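Local coordinates for protein Rik1-associated factor 1 (Schizosaccharomyces pombe, PDB 4O9D) that helps establish heterochromatin as a component of the Clr4 methyltransferase complex, which methylates histone H3 to form H3K9me, at residues Pro22-Ser30 and Leu59-Glu70. Residues are numbered along the deposited sequence; the frame is centred on the assembly and turned at random.
Sequences PWKHFNETS and LGNLWIGDFHSE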
loop_
_atom_site.group_PDB
_atom_site.type_symbol
_atom_site.label_atom_id
_atom_site.label_comp_id
_atom_site.label_asym_id
_atom_site.label_seq_id
_atom_site.Cartn_x
_atom_site.Cartn_y
_atom_site.Cartn_z
ATOM N N PRO A 22 -0.923 -12.856 19.437
ATOM C CA PRO A 22 -1.366 -13.683 18.312
ATOM C C PRO A 22 -2.848 -13.990 18.409
ATOM O O PRO A 22 -3.370 -14.196 19.507
ATOM C CB PRO A 22 -0.538 -14.965 18.460
ATOM C CG PRO A 22 0.054 -14.902 19.814
ATOM C CD PRO A 22 0.192 -13.468 20.170
ATOM N N TRP A 23 -3.525 -13.994 17.266
ATOM C CA TRP A 23 -4.955 -14.185 17.241
ATOM C C TRP A 23 -5.349 -15.228 16.211
ATOM O O TRP A 23 -5.924 -16.253 16.555
ATOM C CB TRP A 23 -5.663 -12.866 16.938
ATOM C CG TRP A 23 -7.123 -13.011 16.970
ATOM C CD1 TRP A 23 -7.856 -13.655 17.930
ATOM C CD2 TRP A 23 -8.062 -12.511 16.012
ATOM N NE1 TRP A 23 -9.191 -13.589 17.624
ATOM C CE2 TRP A 23 -9.346 -12.892 16.452
ATOM C CE3 TRP A 23 -7.943 -11.781 14.821
ATOM C CZ2 TRP A 23 -10.506 -12.562 15.749
ATOM C CZ3 TRP A 23 -9.096 -11.455 14.123
ATOM C CH2 TRP A 23 -10.362 -11.851 14.590
ATOM N N LYS A 24 -5.057 -14.959 14.940
ATOM C CA LYS A 24 -5.395 -15.891 13.884
ATOM C C LYS A 24 -4.241 -16.056 12.944
ATOM O O LYS A 24 -3.518 -15.108 12.651
ATOM C CB LYS A 24 -6.604 -15.405 13.087
ATOM C CG LYS A 24 -7.864 -15.256 13.893
ATOM C CD LYS A 24 -8.419 -16.593 14.305
ATOM C CE LYS A 24 -9.780 -16.435 14.954
ATOM N NZ LYS A 24 -10.270 -17.726 15.519
ATOM N N HIS A 25 -4.082 -17.275 12.460
ATOM C CA HIS A 25 -3.136 -17.568 11.409
ATOM C C HIS A 25 -3.897 -18.204 10.259
ATOM O O HIS A 25 -4.836 -18.978 10.471
ATOM C CB HIS A 25 -2.051 -18.539 11.867
ATOM C CG HIS A 25 -1.354 -19.198 10.722
ATOM N ND1 HIS A 25 -0.291 -18.615 10.068
ATOM C CD2 HIS A 25 -1.607 -20.359 10.072
ATOM C CE1 HIS A 25 0.095 -19.396 9.075
ATOM N NE2 HIS A 25 -0.684 -20.464 9.058
ATOM N N PHE A 26 -3.471 -17.893 9.041
ATOM C CA PHE A 26 -4.168 -18.328 7.844
ATOM C C PHE A 26 -3.174 -18.586 6.712
ATOM O O PHE A 26 -2.253 -17.797 6.502
ATOM C CB PHE A 26 -5.177 -17.228 7.458
ATOM C CG PHE A 26 -5.925 -17.485 6.179
ATOM C CD1 PHE A 26 -7.057 -18.293 6.171
ATOM C CD2 PHE A 26 -5.537 -16.871 4.993
ATOM C CE1 PHE A 26 -7.767 -18.517 4.992
ATOM C CE2 PHE A 26 -6.241 -17.095 3.809
ATOM C CZ PHE A 26 -7.354 -17.914 3.811
ATOM N N ASN A 27 -3.352 -19.697 5.998
ATOM C CA ASN A 27 -2.583 -19.996 4.786
ATOM C C ASN A 27 -3.365 -20.944 3.886
ATOM O O ASN A 27 -3.130 -22.151 3.898
ATOM C CB ASN A 27 -1.221 -20.649 5.096
ATOM C CG ASN A 27 -0.341 -20.820 3.831
ATOM O OD1 ASN A 27 -0.852 -20.834 2.702
ATOM N ND2 ASN A 27 0.973 -20.938 4.019
ATOM N N GLU A 28 -4.304 -20.397 3.129
ATOM C CA GLU A 28 -4.989 -21.140 2.075
ATOM C C GLU A 28 -4.558 -20.475 0.818
ATOM O O GLU A 28 -5.135 -20.654 -0.258
ATOM C CB GLU A 28 -6.493 -20.999 2.218
ATOM C CG GLU A 28 -6.984 -21.601 3.508
ATOM C CD GLU A 28 -6.503 -23.025 3.667
ATOM O OE1 GLU A 28 -6.508 -23.759 2.649
ATOM O OE2 GLU A 28 -6.105 -23.398 4.797
ATOM N N THR A 29 -3.508 -19.693 0.989
ATOM C CA THR A 29 -3.157 -18.674 0.052
ATOM C C THR A 29 -2.457 -19.274 -1.126
ATOM O O THR A 29 -1.432 -19.951 -0.975
ATOM C CB THR A 29 -2.242 -17.637 0.709
ATOM O OG1 THR A 29 -2.990 -16.901 1.681
ATOM C CG2 THR A 29 -1.676 -16.689 -0.327
ATOM N N SER A 30 -3.042 -19.045 -2.296
ATOM C CA SER A 30 -2.319 -19.185 -3.540
ATOM C C SER A 30 -1.535 -17.888 -3.708
ATOM O O SER A 30 -2.127 -16.806 -3.776
ATOM C CB SER A 30 -3.288 -19.396 -4.701
ATOM O OG SER A 30 -4.266 -18.374 -4.755
ATOM N N LEU A 59 -8.470 -22.210 -4.217
ATOM C CA LEU A 59 -8.903 -20.956 -3.605
ATOM C C LEU A 59 -7.716 -19.970 -3.630
ATOM O O LEU A 59 -6.614 -20.338 -4.048
ATOM C CB LEU A 59 -9.421 -21.208 -2.178
ATOM C CG LEU A 59 -10.438 -22.360 -2.026
ATOM C CD1 LEU A 59 -10.798 -22.601 -0.552
ATOM C CD2 LEU A 59 -11.715 -22.147 -2.857
ATOM N N GLY A 60 -7.942 -18.725 -3.208
ATOM C CA GLY A 60 -7.006 -17.638 -3.484
ATOM C C GLY A 60 -7.456 -17.018 -4.785
ATOM O O GLY A 60 -8.113 -17.709 -5.576
ATOM N N ASN A 61 -7.116 -15.759 -5.063
ATOM C CA ASN A 61 -6.132 -14.974 -4.323
ATOM C C ASN A 61 -6.767 -13.747 -3.635
ATOM O O ASN A 61 -6.088 -12.744 -3.385
ATOM C CB ASN A 61 -5.074 -14.498 -5.324
ATOM C CG ASN A 61 -5.700 -13.778 -6.526
ATOM O OD1 ASN A 61 -6.894 -13.917 -6.784
ATOM N ND2 ASN A 61 -4.894 -13.008 -7.257
ATOM N N LEU A 62 -8.060 -13.830 -3.323
ATOM C CA LEU A 62 -8.814 -12.660 -2.836
ATOM C C LEU A 62 -9.840 -13.038 -1.756
ATOM O O LEU A 62 -10.854 -13.686 -2.039
ATOM C CB LEU A 62 -9.504 -11.936 -4.019
ATOM C CG LEU A 62 -10.305 -10.690 -3.617
ATOM C CD1 LEU A 62 -9.395 -9.615 -3.002
ATOM C CD2 LEU A 62 -11.120 -10.129 -4.799
ATOM N N TRP A 63 -9.577 -12.636 -0.510
ATOM C CA TRP A 63 -10.410 -13.085 0.609
ATOM C C TRP A 63 -11.010 -11.928 1.406
ATOM O O TRP A 63 -10.443 -10.829 1.485
ATOM C CB TRP A 63 -9.610 -14.000 1.533
ATOM C CG TRP A 63 -9.044 -15.217 0.842
ATOM C CD1 TRP A 63 -7.992 -15.253 -0.029
ATOM C CD2 TRP A 63 -9.499 -16.579 0.977
ATOM N NE1 TRP A 63 -7.774 -16.544 -0.451
ATOM C CE2 TRP A 63 -8.681 -17.375 0.157
ATOM C CE3 TRP A 63 -10.529 -17.192 1.705
ATOM C CZ2 TRP A 63 -8.856 -18.758 0.043
ATOM C CZ3 TRP A 63 -10.701 -18.561 1.594
ATOM C CH2 TRP A 63 -9.864 -19.330 0.775
ATOM N N ILE A 64 -12.176 -12.181 1.988
ATOM C CA ILE A 64 -12.818 -11.209 2.853
ATOM C C ILE A 64 -13.171 -11.952 4.109
ATOM O O ILE A 64 -13.787 -13.031 4.038
ATOM C CB ILE A 64 -14.117 -10.614 2.252
ATOM C CG1 ILE A 64 -13.831 -9.850 0.960
ATOM C CG2 ILE A 64 -14.787 -9.668 3.262
ATOM C CD1 ILE A 64 -15.022 -9.017 0.482
ATOM N N GLY A 65 -12.771 -11.386 5.247
ATOM C CA GLY A 65 -12.994 -11.996 6.547
ATOM C C GLY A 65 -13.804 -11.082 7.453
ATOM O O GLY A 65 -13.919 -9.879 7.194
ATOM N N ASP A 66 -14.352 -11.662 8.522
ATOM C CA ASP A 66 -15.229 -10.964 9.447
ATOM C C ASP A 66 -14.733 -11.206 10.872
ATOM O O ASP A 66 -14.618 -12.355 11.302
ATOM C CB ASP A 66 -16.662 -11.500 9.301
ATOM C CG ASP A 66 -17.651 -10.769 10.189
ATOM O OD1 ASP A 66 -17.710 -11.078 11.395
ATOM O OD2 ASP A 66 -18.361 -9.872 9.682
ATOM N N PHE A 67 -14.450 -10.132 11.603
ATOM C CA PHE A 67 -13.827 -10.248 12.922
ATOM C C PHE A 67 -14.810 -10.805 13.976
ATOM O O PHE A 67 -14.433 -11.612 14.812
ATOM C CB PHE A 67 -13.250 -8.902 13.373
ATOM C CG PHE A 67 -12.013 -8.462 12.601
ATOM C CD1 PHE A 67 -10.967 -9.347 12.359
ATOM C CD2 PHE A 67 -11.895 -7.160 12.129
ATOM C CE1 PHE A 67 -9.815 -8.939 11.664
ATOM C CE2 PHE A 67 -10.746 -6.741 11.428
ATOM C CZ PHE A 67 -9.706 -7.643 11.194
ATOM N N HIS A 68 -16.064 -10.385 13.920
ATOM C CA HIS A 68 -17.069 -10.897 14.847
ATOM C C HIS A 68 -17.301 -12.410 14.713
ATOM O O HIS A 68 -17.339 -13.117 15.714
ATOM C CB HIS A 68 -18.394 -10.166 14.658
ATOM C CG HIS A 68 -19.515 -10.749 15.460
ATOM N ND1 HIS A 68 -19.413 -10.993 16.812
ATOM C CD2 HIS A 68 -20.755 -11.162 15.097
ATOM C CE1 HIS A 68 -20.545 -11.518 17.253
ATOM N NE2 HIS A 68 -21.375 -11.630 16.231
ATOM N N SER A 69 -17.439 -12.908 13.485
ATOM C CA SER A 69 -17.787 -14.322 13.273
ATOM C C SER A 69 -16.565 -15.206 13.071
ATOM O O SER A 69 -16.666 -16.444 13.111
ATOM C CB SER A 69 -18.740 -14.467 12.070
ATOM O OG SER A 69 -18.094 -14.113 10.852
ATOM N N GLU A 70 -15.410 -14.577 12.846
ATOM C CA GLU A 70 -14.173 -15.311 12.659
ATOM C C GLU A 70 -14.310 -16.261 11.474
ATOM O O GLU A 70 -13.827 -17.395 11.491
ATOM C CB GLU A 70 -13.802 -16.041 13.953
ATOM C CG GLU A 70 -13.889 -15.110 15.152
ATOM C CD GLU A 70 -13.280 -15.687 16.436
ATOM O OE1 GLU A 70 -12.892 -16.887 16.460
ATOM O OE2 GLU A 70 -13.184 -14.918 17.418
HETATM O O HOH W 1 -11.512 -15.342 19.467
#
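Trp23 and Lys24, neighbours in sequence, both reach across to segment 59-70, because a classic beta bulge opposite Met405 puts two consecutive side chains on one side of the strand. This is a seam of the protein's WD-repeat beta-propeller: strand 21-26, from the N-terminal end, is the outer strand of the blade containing 382-407, which closes the ring, and it packs against strand 62-66 of the next blade and the turns at both of its ends. The CG of Lys24 lies over the centre of the Trp23 indole, 3.5 Å above its plane. The chain bends about CB-CG (chi2 -70°) and then runs straight, carrying Lys24 NZ to Glu70 OE1 in a 2.9 Å salt bridge that meets the oxygen from above the carboxylate plane; NZ also donates to the carbonyl of Glu418. The outer edge of Trp23 meets the rim of Phe67 tightly, CZ3 to CD1 at 3.3 Å, and neither ring covers the other's face. Phe67 has a further cation-pi partner in Lys393. A water joins the two segments here, donating to Glu70 OE2 and accepting a weak bond from Trp23 NE1. Farther along, Phe26 makes a T-shaped stack on Trp63, its CZ 3.7 Å above the middle of the indole, with Glu28 CB against the six-membered ring's CZ2. Putting an alanine in place of Trp63 would probably leave the Phe26 edge without the face it points into and open a gap between the blades. At the far end, the peptide between Gly60 and Asn61 is cis, and Asn61 turns its amide to Ser77, Ser90 and Ser49. A CB on Gly60 would run into Ser30 OG, which sits 3.1 Å from Gly60 CA and donates, in the carbonyl plane, to a lone pair of Leu59 O.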